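Local coordinates for large adhesion protein (Lap) involved in biofilm formation (Marinobacter hydrocarbonoclasticus, PDB 6XI3), which probably acts as a calcium-binding bacterial adhesin in biofilm formation, with an extending region built from a string of Ig-like beta-sandwich repeats, at residues A67-N72 against S92-S97; D126-V131 against S144-D149; V150-Q155 against Q202-N207; V156-T161 against V197-Q202; N166-T171 against V185-L190. All coordinates share one frame; numbering follows the deposited sequence.

Contacts 1, 2 and 3 meet at one calcium ion between two successive domains, whereas contacts 4 and 5 lie within the second domain. Contact 1 supplies D95, contact 2 D149 and contact 3 N205; D121 and T123 complete the protein ligands. The centre of contact 3 lies about 14 Å from that of contact 1 and about 12 Å from that of contact 2. Contact 4 continues from contact 3 through the shared Q202 and packs against contact 2, centres about 10 Å apart. Contact 5 is nested along the chain inside contact 4, and its 166-171 side lies in the same sheet. Its valine, asparagine, serine and leucine core repeats that of contact 1, about 38 Å away between centres.

Contact 1: residues A67-N72 against S92-S97; sequences AGNIVN and SLVDGS. With CA (calcium ion), chain E.
L93 lays its CD2 methyl against N69, 3.7 Å from N69 O and 3.8 Å from N69 CB. V71, two residues on, meets the same methyl, its CG2 4.0 Å from L93 CD2, and this branch also runs close to the hydroxyl of S92, with V71 CG2 3.3 Å from S92 OG. Holding CG anti to its own carbonyl carbon (chi1 -57°), L93 brings its CD2 between N69 and V71. Farther along, A67 CB touches V94 CG2 at 3.8 Å. No direct hydrogen bond spans the two segments; polar links run through third parties. A water donates to I70 O at 2.7 Å and also bonds to S92 OG. In the second shell the carboxylate of D65 ties both sides together: its OD2 takes bonds from N69 ND2 and V94 N, and its OD1 from A67 N. Just beyond V94, D95 OD2 binds the calcium ion at 2.3 Å, so segment 92-97 runs directly from this apolar patch into the metal site between domains. The 67-72 segment leads into the edge strand 70-76, which pairs with 58-64, while L93 reaches I63 of 58-64 and L120 of strand 111-120.

Contact 2: residues D126-V131 against S144-D149; sequences DLTVSV and SGTTTD. With CA (calcium ion), chain E.
D126 and T148 open this antiparallel hairpin with a reciprocal pair of backbone bonds, D126 N to T148 O at 3.1 Å and T148 N to D126 O at 2.9 Å. At the other end S130 and S144 form a matching pair. In the middle T128 N gives T146 O a nearly straight bond (174°), but the return bond from T146 N to T128 O is weak at 3.3 Å; T128 O has a second partner in the hydroxyl of Y180. The hydroxyls of these two threonines face each other on the same side of the sheet, T128 OG1 and T146 OG1 being modelled only 2.4 Å apart, a doubtful length. A water spans the serines, 2.5 Å from S144 OG and more distant from S130 OG. On the inward face L127 CD1 rests 4.0 Å from T147 CG2, while T147 OG1 bonds to G178 O. V129 N is taken up by the carboxylate of D211. Past T148 the chain leaves the strand, and D149 OD2 binds calcium at 2.1 Å. The chemistry thus implies a hairpin bonded at three backbone pairs, once weakly, with a polar face of hydroxyls and the D126 carboxylate and a mainly apolar inner face.

Contact 3: residues V150-Q155 against Q202-N207; sequences VAPNGQ and QDRNGN. With CA (calcium ion), chain E.
V150 leads into a type II beta turn, A151 to G154, and faces a type I turn, D203 to G206; the CA atoms of V150 and D203 are the nearest pair, 4.4 Å apart. The two segments share no direct hydrogen bond, but two waters bridge them, one linking A151 N to Q202 O and the other Q155 O to Q202 N. The main side-chain contact is the guanidinium of R204, which lies over the V150-A151 peptide: V150 C and A151 N are on one face, A151 N 4.2 Å from the guanidinium plane. P152 CD approaches R204 NH2 obliquely at 3.6 Å, and R204 NH1 is held by a salt bridge to D149. V150 turns its CG1 to Q202 O, 3.7 Å away. Inside the second turn, D203 OD1 accepts from N205 N at 2.9 Å, an Asx turn, and from N207 N at 3.0 Å; the donors arrive from opposite faces of the carboxylate plane. These bonds are consistent with a well-defined turn, from which N205 OD1 binds calcium at 2.3 Å. The 150-155 segment connects strands 140-148 and 155-161, the 202-207 segment connects strands 193-202 and 208-217, and R204 also reaches V94 and D95 of the preceding domain.

Contact 4: residues V156-T161 against V197-Q202; sequences VAITMT and VEASAQ
A157 and S200 join through the flat peptide groups of two antiparallel strands: A157 N lies in the carbonyl plane of S200, 2.9 Å from S200 O, and S200 N lies likewise in the carbonyl plane of A157. T159 and E198 form the next hydrogen-bonded pair and a straighter one, E198 N reaching T159 O at 2.7 Å with 172° at the hydrogen. Between these pairs the carbonyls also receive CA-H contacts, as when I158 CA comes 3.2 Å from E198 O. On one side of the sheet V197 and M160 lie next to each other and point the same way, with V197 CG2 3.7 Å from M160 CG. V156 CG1 packs 3.8 Å from A199 CB, and I158 CG1 reaches the same methyl from a neighbouring position, at 4.1 Å. On the other side are A157, S200, T159 and E198. There a water bonds to A157 O at 2.9 Å and also to S200 OG, while the E198 chain bends away from its partner at chi2 (79°). Beyond the apolar side stand L127, V129, V131, L143, Y180 and L182 from the facing sheet. Two sheets closing over an apolar core define a beta-sandwich, here of the Ig-like kind, and this strand pair forms the middle of its four-stranded sheet.

Contact 5: residues N166-T171 against V185-L190; sequences NIVNAT and VDISSL. With EDO (1,2-ethanediol), chain L.
V168, on an edge strand of the Ig-like beta-sandwich, pushes its side chain against a type I beta turn, I187 to L190, that follows strand 180-186 of the opposite sheet. The tight part of the contact gathers round one branch: V168 CG2 lies 3.3 Å from S189 OG and 3.8 Å from L190 CD2, with I187 CG2 at a looser 4.5 Å. With CG1 anti to the backbone N (chi1 166°), CG2 falls anti to the carbonyl carbon, and it is this methyl that meets S189 and L190; CG1 approaches V185, and both branches come equally near D186 O. L190, which crosses the valine at a slant, carries its CD2 on to the backbone of N166, 3.7 Å from N166 O. M160 backs V168 and V185, and L195 packs on L190 and I187, which joins this corner to the apolar interior.

The outer side is wetter and slacker. N166 ND2 comes no nearer than 4.2 Å to S189 O and finds its hydrogen-bond partner in D162 instead. A water connects I167 O with the hydroxyl of S189, the position that a water occupies between I70 and S92 in the preceding domain. An ethanediol, probably from the crystallisation liquor, donates to L190 O. Bonds within the turn help define it: L190 N bonds to I187 O, and an Asx turn at D186 overlaps its start. There D186 OD1 is gripped twice by one residue, on its syn side by S188 OG at 2.6 Å and on its anti side by S188 N at 2.9 Å.

Contact 1: residues A67-N72 against S92-S97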
# COMPACT_ATOMS: atom_id res chain seq x y z
N ALA A 67 28.94 -15.11 -33.81
CA ALA A 67 28.23 -14.06 -34.58
C ALA A 67 28.58 -14.11 -36.09
O ALA A 67 28.18 -13.18 -36.83
CB ALA A 67 28.59 -12.71 -34.00
N GLY A 68 29.38 -15.09 -36.52
CA GLY A 68 29.87 -15.18 -37.91
C GLY A 68 31.08 -14.30 -38.25
O GLY A 68 31.49 -14.35 -39.40
N ASN A 69 31.67 -13.54 -37.31
CA ASN A 69 32.94 -12.82 -37.58
C ASN A 69 34.02 -13.85 -37.90
O ASN A 69 34.01 -14.94 -37.32
CB ASN A 69 33.35 -11.95 -36.40
CG ASN A 69 32.22 -11.02 -35.99
OD1 ASN A 69 31.81 -10.19 -36.79
ND2 ASN A 69 31.73 -11.17 -34.77
N ILE A 70 34.93 -13.53 -38.81
CA ILE A 70 35.96 -14.51 -39.27
C ILE A 70 37.34 -13.90 -39.02
O ILE A 70 37.58 -12.73 -39.39
CB ILE A 70 35.77 -14.90 -40.76
CG1 ILE A 70 34.46 -15.66 -40.98
CG2 ILE A 70 36.96 -15.69 -41.28
CD1 ILE A 70 33.96 -15.66 -42.44
N VAL A 71 38.24 -14.71 -38.50
CA VAL A 71 39.68 -14.42 -38.59
C VAL A 71 40.25 -15.32 -39.69
O VAL A 71 40.02 -16.55 -39.63
CB VAL A 71 40.39 -14.61 -37.23
CG1 VAL A 71 41.89 -14.80 -37.43
CG2 VAL A 71 40.11 -13.43 -36.30
N ASN A 72 41.03 -14.74 -40.59
CA ASN A 72 41.77 -15.47 -41.65
C ASN A 72 43.24 -15.56 -41.27
O ASN A 72 43.80 -14.51 -40.92
CB ASN A 72 41.63 -14.80 -43.01
CG ASN A 72 40.23 -15.01 -43.55
OD1 ASN A 72 39.86 -16.13 -43.90
ND2 ASN A 72 39.43 -13.95 -43.50
N SER A 92 39.16 -9.56 -32.49
CA SER A 92 38.03 -9.20 -33.39
C SER A 92 36.82 -10.11 -33.10
O SER A 92 35.75 -9.79 -33.58
CB SER A 92 38.44 -9.25 -34.84
OG SER A 92 38.76 -10.59 -35.24
N LEU A 93 36.98 -11.24 -32.41
CA LEU A 93 35.88 -12.21 -32.30
C LEU A 93 35.12 -11.93 -31.00
O LEU A 93 35.73 -11.36 -30.06
CB LEU A 93 36.39 -13.64 -32.33
CG LEU A 93 37.20 -13.99 -33.59
CD1 LEU A 93 37.63 -15.46 -33.56
CD2 LEU A 93 36.41 -13.68 -34.84
N VAL A 94 33.86 -12.33 -30.97
CA VAL A 94 33.01 -12.26 -29.75
C VAL A 94 33.06 -13.60 -29.03
O VAL A 94 33.39 -14.61 -29.66
CB VAL A 94 31.57 -11.81 -30.07
CG1 VAL A 94 31.57 -10.42 -30.67
CG2 VAL A 94 30.80 -12.80 -30.94
N ASP A 95 32.68 -13.57 -27.75
CA ASP A 95 32.64 -14.75 -26.86
C ASP A 95 31.64 -15.78 -27.39
O ASP A 95 30.71 -15.42 -28.12
CB ASP A 95 32.34 -14.33 -25.41
CG ASP A 95 33.51 -13.71 -24.67
OD1 ASP A 95 34.59 -13.51 -25.31
OD2 ASP A 95 33.37 -13.46 -23.44
N GLY A 96 31.83 -17.02 -26.94
CA GLY A 96 31.03 -18.18 -27.33
C GLY A 96 31.91 -19.19 -28.04
O GLY A 96 33.15 -19.20 -27.80
N SER A 97 31.31 -20.01 -28.90
CA SER A 97 32.02 -21.09 -29.62
C SER A 97 32.99 -20.46 -30.63
O SER A 97 32.69 -19.40 -31.18
CB SER A 97 31.04 -21.99 -30.30
OG SER A 97 30.30 -21.20 -31.23
CA CA E . 31.94 -13.90 -21.74
O HOH W 1 37.72 -10.75 -37.58
O HOH W 2 30.63 -14.24 -19.77

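Contact 2: residues D126-V131 against S144-D149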
# COMPACT_ATOMS: atom_id res chain seq x y z
N ASP A 126 27.49 -8.92 -18.00
CA ASP A 126 26.92 -8.03 -16.96
C ASP A 126 25.64 -7.42 -17.51
O ASP A 126 25.48 -7.33 -18.74
CB ASP A 126 27.94 -6.96 -16.54
CG ASP A 126 27.71 -6.34 -15.17
OD1 ASP A 126 27.09 -7.00 -14.33
OD2 ASP A 126 28.14 -5.20 -14.96
N LEU A 127 24.73 -7.00 -16.62
CA LEU A 127 23.53 -6.24 -17.04
C LEU A 127 23.26 -5.22 -15.94
O LEU A 127 23.48 -5.55 -14.79
CB LEU A 127 22.36 -7.21 -17.24
CG LEU A 127 21.04 -6.57 -17.67
CD1 LEU A 127 20.23 -7.51 -18.55
CD2 LEU A 127 20.20 -6.15 -16.45
N THR A 128 22.82 -4.02 -16.34
CA THR A 128 22.28 -2.98 -15.43
C THR A 128 20.85 -2.69 -15.89
O THR A 128 20.56 -2.85 -17.11
CB THR A 128 23.15 -1.72 -15.41
OG1 THR A 128 23.00 -1.04 -16.66
CG2 THR A 128 24.61 -2.00 -15.11
N VAL A 129 19.99 -2.33 -14.95
CA VAL A 129 18.67 -1.73 -15.27
C VAL A 129 18.46 -0.52 -14.36
O VAL A 129 18.91 -0.54 -13.22
CB VAL A 129 17.53 -2.73 -15.12
CG1 VAL A 129 17.30 -3.12 -13.67
CG2 VAL A 129 16.28 -2.15 -15.76
N SER A 130 17.81 0.51 -14.88
CA SER A 130 17.58 1.73 -14.08
C SER A 130 16.23 2.34 -14.48
O SER A 130 15.88 2.35 -15.68
CB SER A 130 18.75 2.68 -14.19
OG SER A 130 18.51 3.67 -15.16
N VAL A 131 15.48 2.77 -13.47
CA VAL A 131 14.19 3.46 -13.69
C VAL A 131 14.49 4.90 -14.05
O VAL A 131 15.13 5.60 -13.28
CB VAL A 131 13.28 3.36 -12.47
CG1 VAL A 131 12.02 4.20 -12.68
CG2 VAL A 131 12.92 1.92 -12.21
N SER A 144 15.69 1.95 -18.69
CA SER A 144 16.81 1.82 -19.63
C SER A 144 17.85 0.94 -18.95
O SER A 144 17.68 0.69 -17.76
CB SER A 144 17.34 3.15 -20.06
OG SER A 144 18.13 3.72 -19.03
N GLY A 145 18.83 0.47 -19.70
CA GLY A 145 19.92 -0.30 -19.11
C GLY A 145 21.05 -0.52 -20.09
O GLY A 145 20.98 -0.02 -21.22
N THR A 146 22.02 -1.27 -19.63
CA THR A 146 23.29 -1.54 -20.33
C THR A 146 23.48 -3.04 -20.21
O THR A 146 22.94 -3.62 -19.26
CB THR A 146 24.49 -0.80 -19.70
OG1 THR A 146 24.67 -1.30 -18.37
CG2 THR A 146 24.32 0.70 -19.68
N THR A 147 24.25 -3.62 -21.12
CA THR A 147 24.72 -5.00 -20.97
C THR A 147 26.18 -5.06 -21.37
O THR A 147 26.62 -4.18 -22.10
CB THR A 147 23.86 -5.97 -21.81
OG1 THR A 147 24.05 -5.67 -23.19
CG2 THR A 147 22.40 -5.89 -21.44
N THR A 148 26.84 -6.14 -20.98
CA THR A 148 28.21 -6.51 -21.40
C THR A 148 28.17 -7.98 -21.80
O THR A 148 27.62 -8.78 -21.05
CB THR A 148 29.20 -6.25 -20.25
OG1 THR A 148 29.08 -4.88 -19.89
CG2 THR A 148 30.64 -6.53 -20.64
N ASP A 149 28.76 -8.32 -22.96
CA ASP A 149 28.80 -9.70 -23.49
C ASP A 149 27.40 -10.29 -23.71
O ASP A 149 27.25 -11.50 -23.64
CB ASP A 149 29.59 -10.65 -22.59
CG ASP A 149 30.13 -11.83 -23.40
OD1 ASP A 149 30.22 -11.64 -24.62
OD2 ASP A 149 30.37 -12.91 -22.82
CA CA E . 31.94 -13.90 -21.74
O HOH W 3 16.97 5.23 -17.46
O HOH W 2 30.63 -14.24 -19.77

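Contact 3: residues V150-Q155 against Q202-N207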
# COMPACT_ATOMS: atom_id res chain seq x y z
N VAL A 150 26.40 -9.47 -23.99
CA VAL A 150 25.06 -9.93 -24.46
C VAL A 150 24.92 -9.52 -25.93
O VAL A 150 25.15 -8.35 -26.22
CB VAL A 150 23.93 -9.32 -23.61
CG1 VAL A 150 22.56 -9.75 -24.13
CG2 VAL A 150 24.12 -9.68 -22.15
N ALA A 151 24.55 -10.46 -26.80
CA ALA A 151 24.54 -10.26 -28.27
C ALA A 151 23.49 -9.23 -28.63
O ALA A 151 22.36 -9.31 -28.15
CB ALA A 151 24.27 -11.56 -29.01
N PRO A 152 23.78 -8.27 -29.52
CA PRO A 152 22.73 -7.43 -30.10
C PRO A 152 21.58 -8.30 -30.65
O PRO A 152 21.84 -9.45 -31.03
CB PRO A 152 23.47 -6.65 -31.19
CG PRO A 152 24.87 -6.56 -30.66
CD PRO A 152 25.13 -7.90 -29.99
N ASN A 153 20.35 -7.78 -30.58
CA ASN A 153 19.07 -8.47 -30.89
C ASN A 153 18.73 -9.53 -29.83
O ASN A 153 17.66 -10.11 -29.95
CB ASN A 153 19.04 -9.08 -32.29
CG ASN A 153 18.97 -7.97 -33.31
OD1 ASN A 153 18.01 -7.20 -33.31
ND2 ASN A 153 20.02 -7.82 -34.09
N GLY A 154 19.59 -9.74 -28.83
CA GLY A 154 19.22 -10.45 -27.60
C GLY A 154 18.03 -9.77 -26.92
O GLY A 154 17.79 -8.57 -27.18
N GLN A 155 17.28 -10.53 -26.12
CA GLN A 155 16.07 -10.04 -25.43
C GLN A 155 16.38 -9.91 -23.95
O GLN A 155 17.02 -10.82 -23.39
CB GLN A 155 14.88 -11.00 -25.65
CG GLN A 155 14.41 -11.02 -27.10
CD GLN A 155 13.86 -9.68 -27.50
OE1 GLN A 155 12.92 -9.17 -26.88
NE2 GLN A 155 14.47 -9.04 -28.49
N GLN A 202 20.91 -13.33 -21.19
CA GLN A 202 21.95 -14.38 -21.19
C GLN A 202 23.16 -13.81 -21.94
O GLN A 202 22.97 -13.19 -22.98
CB GLN A 202 21.36 -15.66 -21.79
CG GLN A 202 22.15 -16.90 -21.40
CD GLN A 202 21.54 -18.18 -21.91
OE1 GLN A 202 21.66 -18.55 -23.09
NE2 GLN A 202 20.93 -18.90 -20.99
N ASP A 203 24.35 -13.97 -21.39
CA ASP A 203 25.59 -13.53 -22.05
C ASP A 203 25.98 -14.64 -23.05
O ASP A 203 25.33 -15.72 -23.10
CB ASP A 203 26.66 -13.14 -21.03
CG ASP A 203 27.38 -14.28 -20.36
OD1 ASP A 203 27.21 -15.45 -20.81
OD2 ASP A 203 28.13 -14.00 -19.39
N ARG A 204 26.97 -14.36 -23.87
CA ARG A 204 27.30 -15.24 -25.01
C ARG A 204 27.95 -16.53 -24.50
O ARG A 204 28.14 -17.43 -25.32
CB ARG A 204 28.23 -14.50 -25.95
CG ARG A 204 27.66 -13.24 -26.57
CD ARG A 204 28.72 -12.78 -27.54
NE ARG A 204 28.33 -11.69 -28.38
CZ ARG A 204 28.57 -10.41 -28.15
NH1 ARG A 204 29.16 -10.02 -27.04
NH2 ARG A 204 28.16 -9.51 -29.01
N ASN A 205 28.30 -16.62 -23.22
CA ASN A 205 28.79 -17.91 -22.67
C ASN A 205 27.64 -18.66 -21.98
O ASN A 205 27.92 -19.64 -21.33
CB ASN A 205 30.01 -17.72 -21.77
CG ASN A 205 31.18 -17.16 -22.54
OD1 ASN A 205 31.36 -15.95 -22.55
ND2 ASN A 205 31.94 -18.04 -23.18
N GLY A 206 26.40 -18.24 -22.15
CA GLY A 206 25.24 -18.98 -21.61
C GLY A 206 24.98 -18.69 -20.14
O GLY A 206 24.27 -19.49 -19.52
N ASN A 207 25.49 -17.58 -19.59
CA ASN A 207 25.33 -17.26 -18.14
C ASN A 207 24.20 -16.23 -18.00
O ASN A 207 24.19 -15.22 -18.78
CB ASN A 207 26.60 -16.71 -17.48
CG ASN A 207 27.79 -17.63 -17.60
OD1 ASN A 207 28.71 -17.35 -18.35
ND2 ASN A 207 27.74 -18.77 -16.94
CA CA E . 31.94 -13.90 -21.74
O HOH W 4 23.92 -13.16 -25.53
O HOH W 5 19.36 -12.41 -23.52
O HOH W 2 30.63 -14.24 -19.77

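Contact 4: residues V156-T161 against V197-Q202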
# COMPACT_ATOMS: atom_id res chain seq x y z
N VAL A 156 15.90 -8.83 -23.34
CA VAL A 156 15.95 -8.62 -21.87
C VAL A 156 14.54 -8.85 -21.34
O VAL A 156 13.62 -8.16 -21.82
CB VAL A 156 16.45 -7.23 -21.50
CG1 VAL A 156 16.42 -7.00 -20.00
CG2 VAL A 156 17.83 -7.00 -22.06
N ALA A 157 14.39 -9.85 -20.46
CA ALA A 157 13.13 -10.17 -19.78
C ALA A 157 13.01 -9.21 -18.60
O ALA A 157 13.95 -9.19 -17.75
CB ALA A 157 13.11 -11.64 -19.35
N ILE A 158 11.93 -8.44 -18.58
CA ILE A 158 11.64 -7.42 -17.53
C ILE A 158 10.37 -7.78 -16.78
O ILE A 158 9.31 -8.10 -17.43
CB ILE A 158 11.58 -6.00 -18.10
CG1 ILE A 158 12.96 -5.60 -18.64
CG2 ILE A 158 11.11 -5.02 -17.02
CD1 ILE A 158 12.92 -4.51 -19.67
N THR A 159 10.48 -7.69 -15.46
CA THR A 159 9.40 -7.96 -14.49
C THR A 159 9.27 -6.71 -13.62
O THR A 159 10.30 -6.24 -13.09
CB THR A 159 9.74 -9.20 -13.66
OG1 THR A 159 9.92 -10.33 -14.52
CG2 THR A 159 8.66 -9.59 -12.70
N MET A 160 8.04 -6.24 -13.43
CA MET A 160 7.71 -5.19 -12.44
C MET A 160 6.70 -5.75 -11.45
O MET A 160 5.69 -6.28 -11.88
CB MET A 160 7.18 -3.96 -13.17
CG MET A 160 8.30 -3.36 -13.98
SD MET A 160 7.83 -1.90 -14.88
CE MET A 160 6.98 -2.68 -16.24
N THR A 161 7.06 -5.72 -10.16
CA THR A 161 6.30 -6.37 -9.07
C THR A 161 5.90 -5.27 -8.08
O THR A 161 6.81 -4.46 -7.75
CB THR A 161 7.11 -7.49 -8.40
OG1 THR A 161 7.48 -8.43 -9.41
CG2 THR A 161 6.34 -8.20 -7.31
N VAL A 197 11.74 -3.47 -10.05
CA VAL A 197 11.97 -3.75 -11.49
C VAL A 197 13.12 -4.75 -11.58
O VAL A 197 14.22 -4.43 -11.11
CB VAL A 197 12.21 -2.47 -12.31
CG1 VAL A 197 12.51 -2.79 -13.77
CG2 VAL A 197 11.02 -1.55 -12.25
N GLU A 198 12.86 -5.93 -12.17
CA GLU A 198 13.90 -6.96 -12.40
C GLU A 198 14.12 -7.12 -13.91
O GLU A 198 13.12 -7.17 -14.67
CB GLU A 198 13.47 -8.25 -11.71
CG GLU A 198 14.39 -9.42 -11.99
CD GLU A 198 15.66 -9.42 -11.15
OE1 GLU A 198 15.58 -9.01 -9.97
OE2 GLU A 198 16.72 -9.81 -11.68
N ALA A 199 15.39 -7.20 -14.32
CA ALA A 199 15.80 -7.38 -15.73
C ALA A 199 16.82 -8.50 -15.79
O ALA A 199 17.64 -8.60 -14.87
CB ALA A 199 16.32 -6.10 -16.33
N SER A 200 16.73 -9.35 -16.82
CA SER A 200 17.60 -10.52 -17.00
C SER A 200 17.82 -10.81 -18.49
O SER A 200 16.98 -10.51 -19.36
CB SER A 200 17.06 -11.71 -16.23
OG SER A 200 15.84 -12.18 -16.78
N ALA A 201 18.96 -11.40 -18.78
CA ALA A 201 19.34 -11.77 -20.16
C ALA A 201 20.38 -12.87 -20.06
O ALA A 201 20.64 -13.30 -18.93
CB ALA A 201 19.81 -10.54 -20.90
N GLN A 202 20.91 -13.33 -21.19
CA GLN A 202 21.95 -14.38 -21.19
C GLN A 202 23.16 -13.81 -21.94
O GLN A 202 22.97 -13.19 -22.98
CB GLN A 202 21.36 -15.66 -21.79
CG GLN A 202 22.15 -16.90 -21.40
CD GLN A 202 21.54 -18.18 -21.91
OE1 GLN A 202 21.66 -18.55 -23.09
NE2 GLN A 202 20.93 -18.90 -20.99
O HOH W 6 13.52 -10.64 -15.30

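Contact 5: residues N166-T171 against V185-L190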
# COMPACT_ATOMS: atom_id res chain seq x y z
N ASN A 166 1.27 -8.27 -7.53
CA ASN A 166 0.93 -8.14 -8.98
C ASN A 166 2.19 -7.93 -9.83
O ASN A 166 3.19 -7.30 -9.35
CB ASN A 166 -0.05 -7.01 -9.30
CG ASN A 166 -1.32 -7.08 -8.46
OD1 ASN A 166 -2.01 -8.08 -8.51
ND2 ASN A 166 -1.62 -6.04 -7.69
N ILE A 167 2.15 -8.41 -11.07
CA ILE A 167 3.33 -8.43 -11.98
C ILE A 167 2.95 -7.84 -13.35
O ILE A 167 1.89 -8.17 -13.90
CB ILE A 167 3.90 -9.85 -12.07
CG1 ILE A 167 4.43 -10.33 -10.71
CG2 ILE A 167 4.94 -9.91 -13.16
CD1 ILE A 167 5.21 -11.65 -10.75
N VAL A 168 3.81 -6.98 -13.87
CA VAL A 168 3.79 -6.60 -15.31
C VAL A 168 5.05 -7.18 -15.95
O VAL A 168 6.15 -6.94 -15.40
CB VAL A 168 3.70 -5.09 -15.52
CG1 VAL A 168 4.02 -4.74 -16.96
CG2 VAL A 168 2.34 -4.55 -15.10
N ASN A 169 4.89 -7.91 -17.05
CA ASN A 169 6.01 -8.48 -17.84
C ASN A 169 6.26 -7.57 -19.05
O ASN A 169 5.32 -6.95 -19.59
CB ASN A 169 5.73 -9.93 -18.24
CG ASN A 169 5.59 -10.83 -17.03
OD1 ASN A 169 4.51 -11.36 -16.75
ND2 ASN A 169 6.67 -11.03 -16.30
N ALA A 170 7.52 -7.43 -19.43
CA ALA A 170 7.89 -6.65 -20.63
C ALA A 170 9.18 -7.22 -21.19
O ALA A 170 9.80 -8.05 -20.52
CB ALA A 170 8.01 -5.17 -20.32
N THR A 171 9.50 -6.82 -22.41
CA THR A 171 10.70 -7.31 -23.11
C THR A 171 11.33 -6.15 -23.87
O THR A 171 10.61 -5.25 -24.30
CB THR A 171 10.34 -8.55 -23.95
OG1 THR A 171 11.59 -9.05 -24.41
CG2 THR A 171 9.42 -8.23 -25.11
N VAL A 185 5.87 2.14 -20.52
CA VAL A 185 5.31 0.80 -20.17
C VAL A 185 4.11 1.02 -19.23
O VAL A 185 4.30 1.71 -18.20
CB VAL A 185 6.34 -0.14 -19.52
CG1 VAL A 185 5.70 -1.47 -19.18
CG2 VAL A 185 7.57 -0.35 -20.38
N ASP A 186 2.96 0.42 -19.55
CA ASP A 186 1.68 0.56 -18.80
C ASP A 186 1.77 -0.21 -17.48
O ASP A 186 1.91 -1.46 -17.50
CB ASP A 186 0.49 0.07 -19.64
CG ASP A 186 -0.88 0.22 -18.97
OD1 ASP A 186 -0.97 0.82 -17.86
OD2 ASP A 186 -1.86 -0.28 -19.57
N ILE A 187 1.69 0.49 -16.34
CA ILE A 187 1.68 -0.17 -15.00
C ILE A 187 0.38 0.17 -14.25
O ILE A 187 0.37 0.05 -13.00
CB ILE A 187 2.93 0.19 -14.19
CG1 ILE A 187 3.10 1.71 -14.05
CG2 ILE A 187 4.14 -0.46 -14.80
CD1 ILE A 187 4.07 2.10 -12.97
N SER A 188 -0.66 0.57 -14.99
CA SER A 188 -2.02 0.81 -14.45
C SER A 188 -2.55 -0.46 -13.75
O SER A 188 -3.31 -0.30 -12.82
CB SER A 188 -2.97 1.34 -15.50
OG SER A 188 -3.19 0.39 -16.53
N SER A 189 -2.07 -1.65 -14.09
CA SER A 189 -2.46 -2.91 -13.40
C SER A 189 -1.79 -3.03 -12.03
O SER A 189 -2.16 -3.94 -11.28
CB SER A 189 -2.16 -4.10 -14.26
OG SER A 189 -0.80 -4.50 -14.11
N LEU A 190 -0.83 -2.16 -11.68
CA LEU A 190 -0.13 -2.29 -10.37
C LEU A 190 -0.79 -1.37 -9.34
O LEU A 190 -1.46 -0.44 -9.71
CB LEU A 190 1.36 -2.01 -10.54
CG LEU A 190 2.09 -2.88 -11.58
CD1 LEU A 190 3.56 -2.49 -11.66
CD2 LEU A 190 1.99 -4.37 -11.28
C1 EDO L . -5.31 0.03 -9.81
O1 EDO L . -4.43 -1.08 -9.70
C2 EDO L . -4.98 1.04 -10.87
O2 EDO L . -5.78 1.04 -12.02
O HOH W 7 -0.25 -7.03 -14.03